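Local coordinates for type 4 fimbrial biogenesis protein PilF (Pseudomonas aeruginosa, PDB 2HO1) that serves as a TPR-built outer-membrane component of the type IV pilus, needed to localize PilQ and assemble it into secretins, at residues D34-A39 / L64-S69; V58-A63 / A78-T83; Q126-A131 / S141-N146; S176-M181 / Y198-Q203; L184-R189 / L212-R217. All coordinates share one frame; numbering follows the deposited sequence.

Contact 1 of 5, residues D34-A39 / L64-S69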
# COMPACT_ATOMS: atom_id res chain seq x y z
N ASP A 34 29.24 -10.19 14.43
CA ASP A 34 28.16 -9.26 14.17
C ASP A 34 28.46 -7.93 14.82
O ASP A 34 27.94 -6.90 14.40
CB ASP A 34 26.86 -9.79 14.75
CG ASP A 34 26.53 -11.17 14.25
OD1 ASP A 34 26.51 -11.34 13.00
OD2 ASP A 34 26.31 -12.06 15.10
N GLU A 35 29.29 -7.96 15.85
CA GLU A 35 29.65 -6.75 16.55
C GLU A 35 30.56 -5.89 15.69
O GLU A 35 30.35 -4.68 15.57
CB GLU A 35 30.31 -7.08 17.89
CG GLU A 35 30.33 -5.90 18.82
CD GLU A 35 30.73 -6.26 20.24
OE1 GLU A 35 31.73 -7.00 20.40
OE2 GLU A 35 30.06 -5.79 21.18
N ALA A 36 31.56 -6.51 15.09
CA ALA A 36 32.49 -5.81 14.21
C ALA A 36 31.75 -5.35 12.93
O ALA A 36 31.91 -4.20 12.47
CB ALA A 36 33.65 -6.73 13.86
N ARG A 37 30.94 -6.23 12.37
CA ARG A 37 30.15 -5.90 11.20
C ARG A 37 29.31 -4.64 11.45
O ARG A 37 29.34 -3.71 10.66
CB ARG A 37 29.22 -7.05 10.85
CG ARG A 37 28.29 -6.74 9.71
CD ARG A 37 27.11 -7.65 9.74
NE ARG A 37 26.25 -7.37 10.87
CZ ARG A 37 25.39 -8.24 11.38
NH1 ARG A 37 25.29 -9.45 10.83
NH2 ARG A 37 24.63 -7.92 12.42
N ASP A 38 28.56 -4.62 12.54
CA ASP A 38 27.71 -3.47 12.88
C ASP A 38 28.51 -2.18 13.07
O ASP A 38 28.08 -1.09 12.67
CB ASP A 38 26.92 -3.76 14.16
CG ASP A 38 25.78 -4.73 13.93
OD1 ASP A 38 25.65 -5.28 12.81
OD2 ASP A 38 25.00 -4.95 14.89
N ALA A 39 29.68 -2.32 13.70
CA ALA A 39 30.57 -1.20 13.95
C ALA A 39 31.03 -0.58 12.61
O ALA A 39 30.97 0.64 12.42
CB ALA A 39 31.78 -1.68 14.76
N LEU A 64 30.89 -6.24 4.78
CA LEU A 64 30.46 -7.26 3.84
C LEU A 64 31.40 -8.47 3.74
O LEU A 64 30.96 -9.56 3.42
CB LEU A 64 30.25 -6.63 2.44
CG LEU A 64 28.95 -5.80 2.34
CD1 LEU A 64 28.92 -5.00 1.03
CD2 LEU A 64 27.74 -6.74 2.46
N GLU A 65 32.70 -8.27 4.02
CA GLU A 65 33.63 -9.40 3.98
C GLU A 65 33.32 -10.33 5.16
O GLU A 65 33.50 -11.54 5.07
CB GLU A 65 35.07 -8.90 4.04
N ILE A 66 32.85 -9.75 6.26
CA ILE A 66 32.44 -10.47 7.45
C ILE A 66 31.07 -11.10 7.26
O ILE A 66 30.82 -12.20 7.74
CB ILE A 66 32.37 -9.53 8.67
CG1 ILE A 66 33.77 -9.25 9.21
CG2 ILE A 66 31.48 -10.12 9.74
CD1 ILE A 66 33.84 -8.05 10.13
N ASP A 67 30.16 -10.40 6.59
CA ASP A 67 28.82 -10.93 6.38
C ASP A 67 28.30 -10.53 5.01
O ASP A 67 27.62 -9.51 4.86
CB ASP A 67 27.89 -10.41 7.48
CG ASP A 67 26.46 -10.91 7.31
OD1 ASP A 67 26.23 -11.79 6.46
OD2 ASP A 67 25.57 -10.44 8.05
N PRO A 68 28.61 -11.35 3.98
CA PRO A 68 28.24 -11.19 2.58
C PRO A 68 26.77 -10.88 2.31
O PRO A 68 26.45 -10.33 1.26
CB PRO A 68 28.67 -12.52 1.96
CG PRO A 68 29.84 -12.90 2.77
CD PRO A 68 29.33 -12.62 4.17
N SER A 69 25.90 -11.20 3.24
CA SER A 69 24.49 -10.94 3.01
C SER A 69 23.90 -9.86 3.93
O SER A 69 22.69 -9.66 3.96
CB SER A 69 23.70 -12.25 3.13
OG SER A 69 23.61 -12.66 4.48

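Contact 2 of 5, residues V58-A63 / A78-T83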
# COMPACT_ATOMS: atom_id res chain seq x y z
N VAL A 58 35.33 1.73 2.22
CA VAL A 58 36.30 0.88 2.92
C VAL A 58 35.64 0.10 4.05
O VAL A 58 35.65 -1.13 4.05
CB VAL A 58 37.49 1.71 3.48
CG1 VAL A 58 38.46 0.80 4.25
CG2 VAL A 58 38.21 2.42 2.33
N PRO A 59 35.07 0.81 5.04
CA PRO A 59 34.38 0.20 6.18
C PRO A 59 33.25 -0.74 5.73
O PRO A 59 33.08 -1.85 6.26
CB PRO A 59 33.81 1.40 6.94
CG PRO A 59 34.69 2.54 6.56
CD PRO A 59 35.04 2.29 5.12
N LEU A 60 32.47 -0.29 4.75
CA LEU A 60 31.35 -1.11 4.28
C LEU A 60 31.79 -2.40 3.59
O LEU A 60 31.12 -3.42 3.70
CB LEU A 60 30.42 -0.27 3.38
CG LEU A 60 29.81 0.97 4.09
CD1 LEU A 60 29.03 1.78 3.08
CD2 LEU A 60 28.89 0.54 5.25
N ARG A 61 32.93 -2.40 2.91
CA ARG A 61 33.34 -3.66 2.28
C ARG A 61 33.80 -4.60 3.38
O ARG A 61 33.64 -5.82 3.27
CB ARG A 61 34.46 -3.46 1.27
CG ARG A 61 34.23 -2.34 0.28
CD ARG A 61 33.50 -2.71 -1.02
NE ARG A 61 33.72 -1.62 -1.98
CZ ARG A 61 33.14 -1.48 -3.16
NH1 ARG A 61 32.24 -2.36 -3.60
NH2 ARG A 61 33.45 -0.43 -3.91
N LYS A 62 34.37 -4.04 4.46
CA LYS A 62 34.82 -4.88 5.57
C LYS A 62 33.60 -5.54 6.19
O LYS A 62 33.59 -6.73 6.45
CB LYS A 62 35.56 -4.06 6.64
CG LYS A 62 36.94 -3.58 6.21
CD LYS A 62 37.66 -2.84 7.35
CE LYS A 62 39.00 -2.27 6.89
NZ LYS A 62 39.65 -1.40 7.94
N ALA A 63 32.56 -4.75 6.43
CA ALA A 63 31.33 -5.31 6.98
C ALA A 63 30.86 -6.46 6.09
O ALA A 63 30.47 -7.53 6.59
CB ALA A 63 30.26 -4.27 7.06
N ALA A 78 24.54 1.03 -1.13
CA ALA A 78 23.56 1.53 -2.09
C ALA A 78 23.44 3.04 -2.09
O ALA A 78 23.36 3.65 -3.16
CB ALA A 78 22.21 0.88 -1.87
N VAL A 79 23.45 3.67 -0.91
CA VAL A 79 23.35 5.12 -0.91
C VAL A 79 24.70 5.73 -1.26
O VAL A 79 24.77 6.88 -1.70
CB VAL A 79 22.84 5.67 0.45
CG1 VAL A 79 21.62 4.87 0.92
CG2 VAL A 79 23.95 5.66 1.45
N VAL A 80 25.79 4.99 -1.05
CA VAL A 80 27.11 5.51 -1.40
C VAL A 80 27.03 5.68 -2.93
O VAL A 80 27.27 6.76 -3.43
CB VAL A 80 28.28 4.56 -1.08
CG1 VAL A 80 29.55 5.05 -1.82
CG2 VAL A 80 28.56 4.52 0.44
N PHE A 81 26.67 4.63 -3.65
CA PHE A 81 26.56 4.67 -5.11
C PHE A 81 25.54 5.68 -5.62
O PHE A 81 25.77 6.36 -6.61
CB PHE A 81 26.23 3.28 -5.66
CG PHE A 81 27.34 2.29 -5.54
CD1 PHE A 81 28.63 2.62 -5.91
CD2 PHE A 81 27.11 1.01 -5.06
CE1 PHE A 81 29.66 1.71 -5.80
CE2 PHE A 81 28.13 0.10 -4.95
CZ PHE A 81 29.41 0.45 -5.32
N GLN A 82 24.39 5.72 -4.95
CA GLN A 82 23.31 6.63 -5.32
C GLN A 82 23.84 8.04 -5.22
O GLN A 82 23.59 8.87 -6.08
CB GLN A 82 22.13 6.42 -4.34
CG GLN A 82 21.05 7.49 -4.32
CD GLN A 82 19.91 7.11 -3.35
OE1 GLN A 82 20.04 6.15 -2.58
NE2 GLN A 82 18.82 7.85 -3.40
N THR A 83 24.58 8.31 -4.16
CA THR A 83 25.17 9.62 -3.96
C THR A 83 26.20 9.95 -5.07
O THR A 83 26.33 11.10 -5.50
CB THR A 83 25.86 9.69 -2.57
OG1 THR A 83 24.90 9.35 -1.55
CG2 THR A 83 26.44 11.11 -2.31

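Contact 3 of 5, residues Q126-A131 / S141-N146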
# COMPACT_ATOMS: atom_id res chain seq x y z
N GLN A 126 5.38 0.71 -5.99
CA GLN A 126 5.32 -0.65 -5.50
C GLN A 126 6.17 -0.90 -4.24
O GLN A 126 5.68 -1.53 -3.28
CB GLN A 126 5.73 -1.63 -6.61
CG GLN A 126 4.73 -1.68 -7.78
CD GLN A 126 5.24 -2.45 -9.01
OE1 GLN A 126 6.46 -2.50 -9.28
NE2 GLN A 126 4.32 -3.05 -9.77
N ARG A 127 7.42 -0.42 -4.24
CA ARG A 127 8.29 -0.63 -3.09
C ARG A 127 7.78 0.14 -1.89
O ARG A 127 7.83 -0.36 -0.78
CB ARG A 127 9.75 -0.22 -3.39
CG ARG A 127 10.39 -0.99 -4.51
CD ARG A 127 10.50 -2.47 -4.20
NE ARG A 127 11.32 -3.20 -5.18
CZ ARG A 127 11.71 -4.46 -5.01
NH1 ARG A 127 11.35 -5.11 -3.91
NH2 ARG A 127 12.43 -5.09 -5.93
N LEU A 128 7.27 1.34 -2.13
CA LEU A 128 6.73 2.16 -1.06
C LEU A 128 5.45 1.55 -0.46
O LEU A 128 5.23 1.63 0.75
CB LEU A 128 6.47 3.58 -1.57
CG LEU A 128 7.78 4.32 -1.90
CD1 LEU A 128 7.45 5.59 -2.70
CD2 LEU A 128 8.55 4.65 -0.59
N LEU A 129 4.60 0.95 -1.30
CA LEU A 129 3.38 0.30 -0.81
C LEU A 129 3.78 -0.84 0.13
O LEU A 129 3.13 -1.09 1.15
CB LEU A 129 2.57 -0.28 -1.97
CG LEU A 129 1.73 0.69 -2.79
CD1 LEU A 129 0.93 -0.07 -3.85
CD2 LEU A 129 0.78 1.42 -1.87
N GLU A 130 4.86 -1.55 -0.19
CA GLU A 130 5.27 -2.64 0.68
C GLU A 130 5.86 -2.03 1.98
O GLU A 130 5.62 -2.54 3.08
CB GLU A 130 6.29 -3.56 -0.02
CG GLU A 130 6.89 -4.62 0.88
CD GLU A 130 5.90 -5.72 1.32
OE1 GLU A 130 5.42 -6.50 0.45
OE2 GLU A 130 5.61 -5.79 2.55
N ALA A 131 6.58 -0.93 1.86
CA ALA A 131 7.18 -0.27 3.02
C ALA A 131 6.13 0.19 4.00
O ALA A 131 6.32 0.13 5.20
CB ALA A 131 7.99 0.92 2.59
N SER A 141 6.15 8.00 8.30
CA SER A 141 5.65 9.28 7.78
C SER A 141 6.35 9.65 6.46
O SER A 141 5.74 10.26 5.58
CB SER A 141 5.88 10.42 8.78
OG SER A 141 7.26 10.55 9.11
N ARG A 142 7.63 9.30 6.35
CA ARG A 142 8.41 9.57 5.12
C ARG A 142 7.95 8.66 4.00
O ARG A 142 7.96 9.05 2.83
CB ARG A 142 9.90 9.33 5.37
CG ARG A 142 10.63 10.59 5.81
CD ARG A 142 11.85 10.32 6.72
NE ARG A 142 12.73 9.22 6.32
CZ ARG A 142 13.97 9.06 6.80
NH1 ARG A 142 14.45 9.94 7.68
NH2 ARG A 142 14.72 8.02 6.43
N VAL A 143 7.59 7.43 4.35
CA VAL A 143 7.09 6.51 3.36
C VAL A 143 5.84 7.11 2.71
O VAL A 143 5.70 7.07 1.48
CB VAL A 143 6.72 5.15 4.00
CG1 VAL A 143 6.02 4.28 3.01
CG2 VAL A 143 7.98 4.48 4.53
N PHE A 144 4.93 7.67 3.51
CA PHE A 144 3.73 8.27 2.96
C PHE A 144 4.02 9.57 2.20
O PHE A 144 3.30 9.92 1.25
CB PHE A 144 2.70 8.54 4.05
CG PHE A 144 1.99 7.30 4.51
CD1 PHE A 144 1.31 6.49 3.59
CD2 PHE A 144 2.04 6.91 5.84
CE1 PHE A 144 0.69 5.33 3.99
CE2 PHE A 144 1.41 5.72 6.23
CZ PHE A 144 0.74 4.94 5.29
N GLU A 145 5.03 10.30 2.63
CA GLU A 145 5.40 11.49 1.88
C GLU A 145 5.83 11.02 0.47
O GLU A 145 5.42 11.58 -0.53
CB GLU A 145 6.59 12.21 2.53
CG GLU A 145 7.08 13.38 1.68
CD GLU A 145 8.27 14.10 2.27
OE1 GLU A 145 9.22 13.42 2.74
OE2 GLU A 145 8.26 15.35 2.25
N ASN A 146 6.65 9.98 0.41
CA ASN A 146 7.12 9.45 -0.87
C ASN A 146 6.00 8.94 -1.77
O ASN A 146 6.03 9.13 -2.98
CB ASN A 146 8.18 8.37 -0.66
CG ASN A 146 9.52 8.97 -0.26
OD1 ASN A 146 9.80 10.12 -0.58
ND2 ASN A 146 10.34 8.20 0.44

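Contact 4 of 5, residues S176-M181 / Y198-Q203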
# COMPACT_ATOMS: atom_id res chain seq x y z
N SER A 176 8.01 20.72 4.44
CA SER A 176 7.97 20.34 3.04
C SER A 176 6.66 19.67 2.62
O SER A 176 6.19 19.90 1.50
CB SER A 176 9.16 19.44 2.67
OG SER A 176 9.06 18.14 3.22
N VAL A 177 6.06 18.88 3.50
CA VAL A 177 4.78 18.23 3.20
C VAL A 177 3.69 19.28 3.26
O VAL A 177 2.79 19.32 2.42
CB VAL A 177 4.43 17.05 4.19
CG1 VAL A 177 3.03 16.47 3.85
CG2 VAL A 177 5.48 15.96 4.09
N ALA A 178 3.77 20.16 4.25
CA ALA A 178 2.78 21.23 4.37
C ALA A 178 2.76 22.07 3.11
O ALA A 178 1.69 22.55 2.69
CB ALA A 178 3.10 22.10 5.55
N LEU A 179 3.92 22.26 2.50
CA LEU A 179 4.02 23.06 1.27
C LEU A 179 3.33 22.35 0.11
O LEU A 179 2.63 23.00 -0.67
CB LEU A 179 5.49 23.35 0.91
CG LEU A 179 5.73 24.00 -0.46
CD1 LEU A 179 5.23 25.44 -0.45
CD2 LEU A 179 7.23 23.95 -0.75
N GLU A 180 3.52 21.03 -0.00
CA GLU A 180 2.88 20.29 -1.09
C GLU A 180 1.37 20.34 -0.88
O GLU A 180 0.62 20.46 -1.84
CB GLU A 180 3.36 18.84 -1.14
CG GLU A 180 4.83 18.66 -1.48
CD GLU A 180 5.22 19.30 -2.81
OE1 GLU A 180 4.43 19.25 -3.76
OE2 GLU A 180 6.33 19.84 -2.89
N MSE A 181 0.92 20.29 0.38
CA MSE A 181 -0.52 20.37 0.66
C MSE A 181 -1.03 21.75 0.25
O MSE A 181 -2.06 21.86 -0.44
CB MSE A 181 -0.82 20.15 2.15
CG MSE A 181 -0.79 18.70 2.64
SE MSE A 181 -2.15 17.58 1.81
CE MSE A 181 -3.71 18.59 2.22
N TYR A 198 0.02 26.50 4.29
CA TYR A 198 1.13 27.36 3.92
C TYR A 198 1.74 27.96 5.19
O TYR A 198 2.96 27.89 5.40
CB TYR A 198 0.68 28.49 3.02
CG TYR A 198 1.86 29.24 2.47
CD1 TYR A 198 2.40 30.33 3.16
CD2 TYR A 198 2.46 28.85 1.27
CE1 TYR A 198 3.50 31.02 2.66
CE2 TYR A 198 3.56 29.52 0.76
CZ TYR A 198 4.08 30.61 1.46
OH TYR A 198 5.19 31.27 0.95
N ASP A 199 0.90 28.55 6.03
CA ASP A 199 1.42 29.15 7.25
C ASP A 199 2.21 28.10 8.04
O ASP A 199 3.28 28.41 8.58
CB ASP A 199 0.29 29.74 8.10
CG ASP A 199 -0.43 30.87 7.39
OD1 ASP A 199 0.24 31.62 6.64
OD2 ASP A 199 -1.65 31.04 7.58
N LEU A 200 1.72 26.86 8.09
CA LEU A 200 2.44 25.81 8.82
C LEU A 200 3.79 25.58 8.16
O LEU A 200 4.80 25.34 8.83
CB LEU A 200 1.63 24.51 8.83
CG LEU A 200 2.25 23.31 9.58
CD1 LEU A 200 2.40 23.62 11.07
CD2 LEU A 200 1.36 22.09 9.39
N PHE A 201 3.83 25.67 6.84
CA PHE A 201 5.10 25.50 6.13
C PHE A 201 6.04 26.67 6.42
O PHE A 201 7.22 26.47 6.67
CB PHE A 201 4.87 25.40 4.62
CG PHE A 201 6.01 25.92 3.81
CD1 PHE A 201 7.15 25.16 3.64
CD2 PHE A 201 5.98 27.21 3.27
CE1 PHE A 201 8.26 25.68 2.95
CE2 PHE A 201 7.06 27.74 2.60
CZ PHE A 201 8.20 26.98 2.43
N ALA A 202 5.51 27.89 6.39
CA ALA A 202 6.32 29.08 6.62
C ALA A 202 6.99 29.07 7.99
O ALA A 202 8.15 29.48 8.14
CB ALA A 202 5.48 30.32 6.44
N GLN A 203 6.27 28.61 9.01
CA GLN A 203 6.84 28.54 10.35
C GLN A 203 7.79 27.34 10.45
O GLN A 203 7.84 26.64 11.47
CB GLN A 203 5.73 28.42 11.40
CG GLN A 203 4.93 27.12 11.33
CD GLN A 203 4.02 26.93 12.54
OE1 GLN A 203 4.48 26.91 13.68
NE2 GLN A 203 2.71 26.79 12.29

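Contact 5 of 5, residues L184-R189 / L212-R217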
# COMPACT_ATOMS: atom_id res chain seq x y z
N LEU A 184 -1.43 22.00 -3.47
CA LEU A 184 -2.57 21.25 -3.98
C LEU A 184 -3.87 21.97 -3.68
O LEU A 184 -4.69 22.15 -4.56
CB LEU A 184 -2.61 19.85 -3.38
CG LEU A 184 -1.49 18.95 -3.88
CD1 LEU A 184 -1.48 17.67 -3.05
CD2 LEU A 184 -1.70 18.66 -5.34
N LEU A 185 -4.04 22.38 -2.43
CA LEU A 185 -5.28 23.08 -2.05
C LEU A 185 -5.43 24.37 -2.84
O LEU A 185 -6.52 24.69 -3.32
CB LEU A 185 -5.28 23.35 -0.56
CG LEU A 185 -5.28 22.04 0.22
CD1 LEU A 185 -4.95 22.30 1.70
CD2 LEU A 185 -6.66 21.36 0.04
N TYR A 186 -4.34 25.12 -2.99
CA TYR A 186 -4.40 26.34 -3.77
C TYR A 186 -4.91 26.03 -5.16
O TYR A 186 -5.82 26.68 -5.65
CB TYR A 186 -3.03 27.02 -3.85
CG TYR A 186 -3.02 28.20 -4.80
CD1 TYR A 186 -3.62 29.40 -4.44
CD2 TYR A 186 -2.44 28.11 -6.05
CE1 TYR A 186 -3.63 30.48 -5.30
CE2 TYR A 186 -2.44 29.18 -6.92
CZ TYR A 186 -3.04 30.36 -6.54
OH TYR A 186 -3.04 31.43 -7.40
N LYS A 187 -4.31 25.03 -5.80
CA LYS A 187 -4.72 24.66 -7.14
C LYS A 187 -6.18 24.21 -7.19
O LYS A 187 -6.81 24.29 -8.24
CB LYS A 187 -3.82 23.55 -7.68
CG LYS A 187 -2.45 24.00 -8.20
CD LYS A 187 -1.67 22.78 -8.68
CE LYS A 187 -0.38 23.16 -9.36
NZ LYS A 187 0.48 23.98 -8.46
N GLU A 188 -6.72 23.75 -6.06
CA GLU A 188 -8.11 23.30 -5.95
C GLU A 188 -9.05 24.45 -5.59
O GLU A 188 -10.25 24.25 -5.43
CB GLU A 188 -8.28 22.26 -4.84
CG GLU A 188 -7.81 20.86 -5.13
CD GLU A 188 -7.93 19.95 -3.91
OE1 GLU A 188 -8.93 20.07 -3.17
OE2 GLU A 188 -7.04 19.12 -3.68
N ARG A 189 -8.48 25.64 -5.41
CA ARG A 189 -9.26 26.82 -5.03
C ARG A 189 -9.72 26.75 -3.57
O ARG A 189 -10.53 27.56 -3.15
CB ARG A 189 -10.48 26.97 -5.94
CG ARG A 189 -10.18 27.13 -7.41
CD ARG A 189 -9.90 28.57 -7.77
NE ARG A 189 -9.71 28.76 -9.20
CZ ARG A 189 -10.58 28.37 -10.14
NH1 ARG A 189 -11.72 27.76 -9.79
NH2 ARG A 189 -10.33 28.61 -11.42
N LEU A 212 7.68 31.22 -2.46
CA LEU A 212 7.46 32.66 -2.35
C LEU A 212 6.30 33.03 -3.27
O LEU A 212 5.42 33.80 -2.88
CB LEU A 212 8.73 33.46 -2.73
CG LEU A 212 9.84 33.39 -1.67
CD1 LEU A 212 11.16 33.92 -2.24
CD2 LEU A 212 9.41 34.18 -0.42
N LEU A 213 6.29 32.47 -4.47
CA LEU A 213 5.22 32.79 -5.41
C LEU A 213 3.87 32.27 -4.92
O LEU A 213 2.84 32.94 -5.09
CB LEU A 213 5.53 32.20 -6.78
CG LEU A 213 4.49 32.56 -7.85
CD1 LEU A 213 4.52 34.06 -8.13
CD2 LEU A 213 4.79 31.78 -9.11
N LEU A 214 3.87 31.09 -4.30
CA LEU A 214 2.63 30.51 -3.78
C LEU A 214 2.12 31.40 -2.66
O LEU A 214 0.92 31.68 -2.59
CB LEU A 214 2.87 29.07 -3.26
CG LEU A 214 1.73 28.37 -2.49
CD1 LEU A 214 0.45 28.36 -3.35
CD2 LEU A 214 2.14 26.93 -2.13
N GLY A 215 3.03 31.85 -1.79
CA GLY A 215 2.65 32.72 -0.69
C GLY A 215 2.15 34.06 -1.20
O GLY A 215 1.23 34.66 -0.64
N ILE A 216 2.77 34.55 -2.26
CA ILE A 216 2.36 35.80 -2.87
C ILE A 216 0.95 35.67 -3.41
O ILE A 216 0.10 36.51 -3.13
CB ILE A 216 3.30 36.22 -4.01
CG1 ILE A 216 4.59 36.83 -3.44
CG2 ILE A 216 2.61 37.21 -4.93
CD1 ILE A 216 5.70 36.96 -4.45
N ARG A 217 0.69 34.62 -4.17
CA ARG A 217 -0.66 34.43 -4.72
C ARG A 217 -1.72 34.19 -3.62
O ARG A 217 -2.88 34.55 -3.80
CB ARG A 217 -0.66 33.28 -5.74
CG ARG A 217 0.09 33.61 -7.03
CD ARG A 217 0.40 32.36 -7.81
NE ARG A 217 0.91 32.61 -9.16
CZ ARG A 217 1.42 31.66 -9.94
NH1 ARG A 217 1.52 30.40 -9.49
NH2 ARG A 217 1.86 31.95 -11.16

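Contact 1 of 5, residues D34-A39 / L64-S69
Arg37 and Asp67 join the two helices of a TPR hairpin, at the end away from the turn between them. The early part of helix 33-49 meets the end of helix 57-66 and the loop that follows it. Arg37 NH1 gives a hydrogen bond to Asp67 OD2 at 3.0 Å, within a salt bridge. The bond is bent, with an N-H...O angle of 137°. It meets the anti side of the oxygen, tilted somewhat out of the carboxylate plane, and the guanidinium and carboxylate planes stand 38° apart. Arg37 reaches this place through a bend at chi3 (69°). Its CD also packs on Asp67 CB at 3.7 Å.

The same guanidinium grips Asp38 side-on. NE and NH2 both point in plane at OD1, and Arg37 NE lies 2.9 Å from Asp38 OD1. Asp34 covers part of one guanidinium face with its CB. Its OD1 lies 3.1 Å from Arg37 NH1 but well out of plane, so only the charges interact. The inferred first TPR repeat, residues 32-67, is thus bridged by one arginine among three acids. That charge probably eases the closeness of Asp34 OD1 and Asp67 OD2, 5.1 Å apart.

Asp67 is where the chain leaves the helix. Its OD1 accepts from Ser69 N at 3.3 Å, from above the carboxylate plane, which makes an Asx turn. Beside the charges lies an apolar strip. Ile66 CD1 touches Ala36 CB at 4.0 Å, and Ile66 CG2 rests on Arg37 CB. Leu64 faces the other way, onto Ala73, His74 and Leu77 of helix 71-83.

Contact 2 of 5, residues V58-A63 / A78-T83
Leu60 and Val80 make the apolar part of this contact between helix 57-66 and helix 71-83, which follow each other in the chain. The two side chains reach toward each other tip to tip, with Leu60 CD1 3.8 Å from Val80 CG2. One methyl from each helix does the touching. The backbones stay well apart here, since the CA atoms of Leu60 and Val80 are 9.7 Å from each other. Leu60 has CG anti to its carbonyl carbon (chi1 -60°), and Val80 holds CG2 in the matching position. Leu60 also touches Ala76, and Val80 touches Thr53 and Ala56, so both ends of the methyl contact are buried.

Arg61 NH1 also comes near Phe81 CZ, at 4.3 Å, at the ring edge and near its plane, so this is a loose van der Waals approach and not a cation-pi contact. Arg61 is exposed and also meets a crystal neighbour, so its position may owe something to the lattice. Phe81 is buried and rests on Leu89 of helix 87-100.

No hydrogen bond joins the two segments; the backbone bonds run within each helix. Ala63 N bonds to Pro59 O at 3.0 Å, and Gln82 N bonds to Ala78 O at 2.9 Å. The Gln82 amide turns to other helices, where it bonds to Tyr94 and Glu117. Ala63 and Pro59 pack on helix 33-49. Such stacking of successive helices, each one resting on those before and after it, is characteristic of the TPR superhelix.

Contact 3 of 5, residues Q126-A131 / S141-N146
Segments 126-131 and 141-146, of helices 121-131 and 140-153, run nearly antiparallel, at 151° with axes 9.4 Å apart, and Leu128 and Val143 have the closest CA atoms at 6.2 Å. No hydrogen bond crosses between these segments. Leu128 and Asn146 make one half of the contact. Both methyls of Leu128 rest on Asn146 CB from the same side. Leu128 CD1 lies 3.5 Å from Asn146 CB, and Leu128 CD2 is 3.7 Å from the same atom. The two side chains cross at about a right angle. With chi1 near -68°, Leu128 has CG anti to its carbonyl carbon, which sends the branched end across to Asn146. The polar end of Asn146 is used elsewhere, because ND2 bonds to Asn109 OD1.

Val143 makes the other half. Its CG1, anti to the backbone N (chi1 172°), meets both backbone and side chain. Val143 CG1 sits 3.6 Å from the carbonyl oxygen Leu128 O and 3.9 Å from Ala131 CB. Val143 CG2 also touches Ala131 CB, at 4.1 Å. The single methyl of Ala131 thus faces the fork of the valine. Leu128 and Ala131 are one turn apart, as are Val143 and Asn146, so each helix presents two residues one turn apart.

The segments belong to the inferred third and fourth TPR repeats, so the contact joins consecutive motifs. Asn109 of helix 105-117 lies against both Leu128 and Val143. Behind segment 141-146, Phe144 and Glu145 pack on helix 157-170. On the far side of segment 126-131, Glu130 OE1 bonds to Tyr125 OH of the second subunit, and Leu129 touches Gln126 of that subunit.

Contact 4 of 5, residues S176-M181 / Y198-Q203
Phe201 and Leu200 bring helix 191-202 against Ala178 and Leu179 of helix 175-187. The segment axes pass 7.7 Å apart at 152°, so the pair is nearly antiparallel and close. Tyr198 comes first. It points away from the other segment, and Phe201 CD2 lies over the rim of one of its ring faces. Its hydroxyl is bonded to Ser211 O and Gln207 NE2. Leu200 follows, with CD2 4.2 Å from Ala178 CB.

Phe201 carries most of the contact. Its CA is 5.2 Å from that of Ala178, a near approach that the small alanine permits. Phe201 CB sits 3.9 Å from Ala178 CB. The ring swings anti to the backbone N (chi1 150°) and runs beside Leu179. Leu179 CB makes an off-centre CH-pi contact, 4.1 Å from the Phe201 ring centroid. Leu179 CD1 lies over the centre of the same face. Leu179 and the ring lie side by side and point the same way. Gln203 then leaves the helix. An antiparallel pair of helices joined by a short turn is the TPR hairpin, here the inferred fifth repeat.

Contact 5 of 5, residues L184-R189 / L212-R217
Tyr186 reaches across from helix 175-187 and meets Leu214 and Arg217, one turn apart on helix 209-221. Its chi1 of 173° sets the ring anti to the backbone N and carries it to the other helix. Near its root, Tyr186 CB touches Leu214 CD1 at 3.8 Å. The same methyl is equally close to Tyr186 CG. Leu214 also has CG anti to its backbone N (chi1 172°), and the two side chains slide past each other in opposite directions.

At the other end of the ring, Tyr186 OH rests on the arginine stem, 3.4 Å from Arg217 CB and 3.6 Å from Arg217 CD. This is contact with aliphatic carbon and not a hydrogen bond. Arg217 is extended from CG to NE and crosses the tyrosine at about a right angle. The ring and guanidinium planes differ by only 7°, yet they do not stack. Leu213 CD2 covers the centre of one guanidinium face.

Beyond Tyr186, helix 175-187 ends in a Schellman motif at Arg189. Leu185 turns to helix 191-202, and Leu184 to helix 157-170. Leu212 and Ile216 pack on helix 225-238, while Arg217 NH2 forms a salt bridge with Glu247 of helix 243-249.

Contact 1 lies at the surface, and it alone of the five is bridged by charge. Contacts 2, 3 and 4 are buried and rest mainly on apolar atoms. Contact 5 is partly buried and mixes a ring with an arginine stem. Contacts 1 and 2 share helix 57-66, and Arg37 O touches Ala63 CB between them. Contacts 4 and 5 share helix 175-187 in the same way, with Tyr198 packed on Gly215. Of the five, contact 3 lies nearest the centre of the chain, about 11 Å between centres. Glu145 probably links it to contact 4 by a hydrogen bond to Ser176. Contacts 1 and 5 lie on opposite sides of the chain's centre, about 50 Å apart between their own centres.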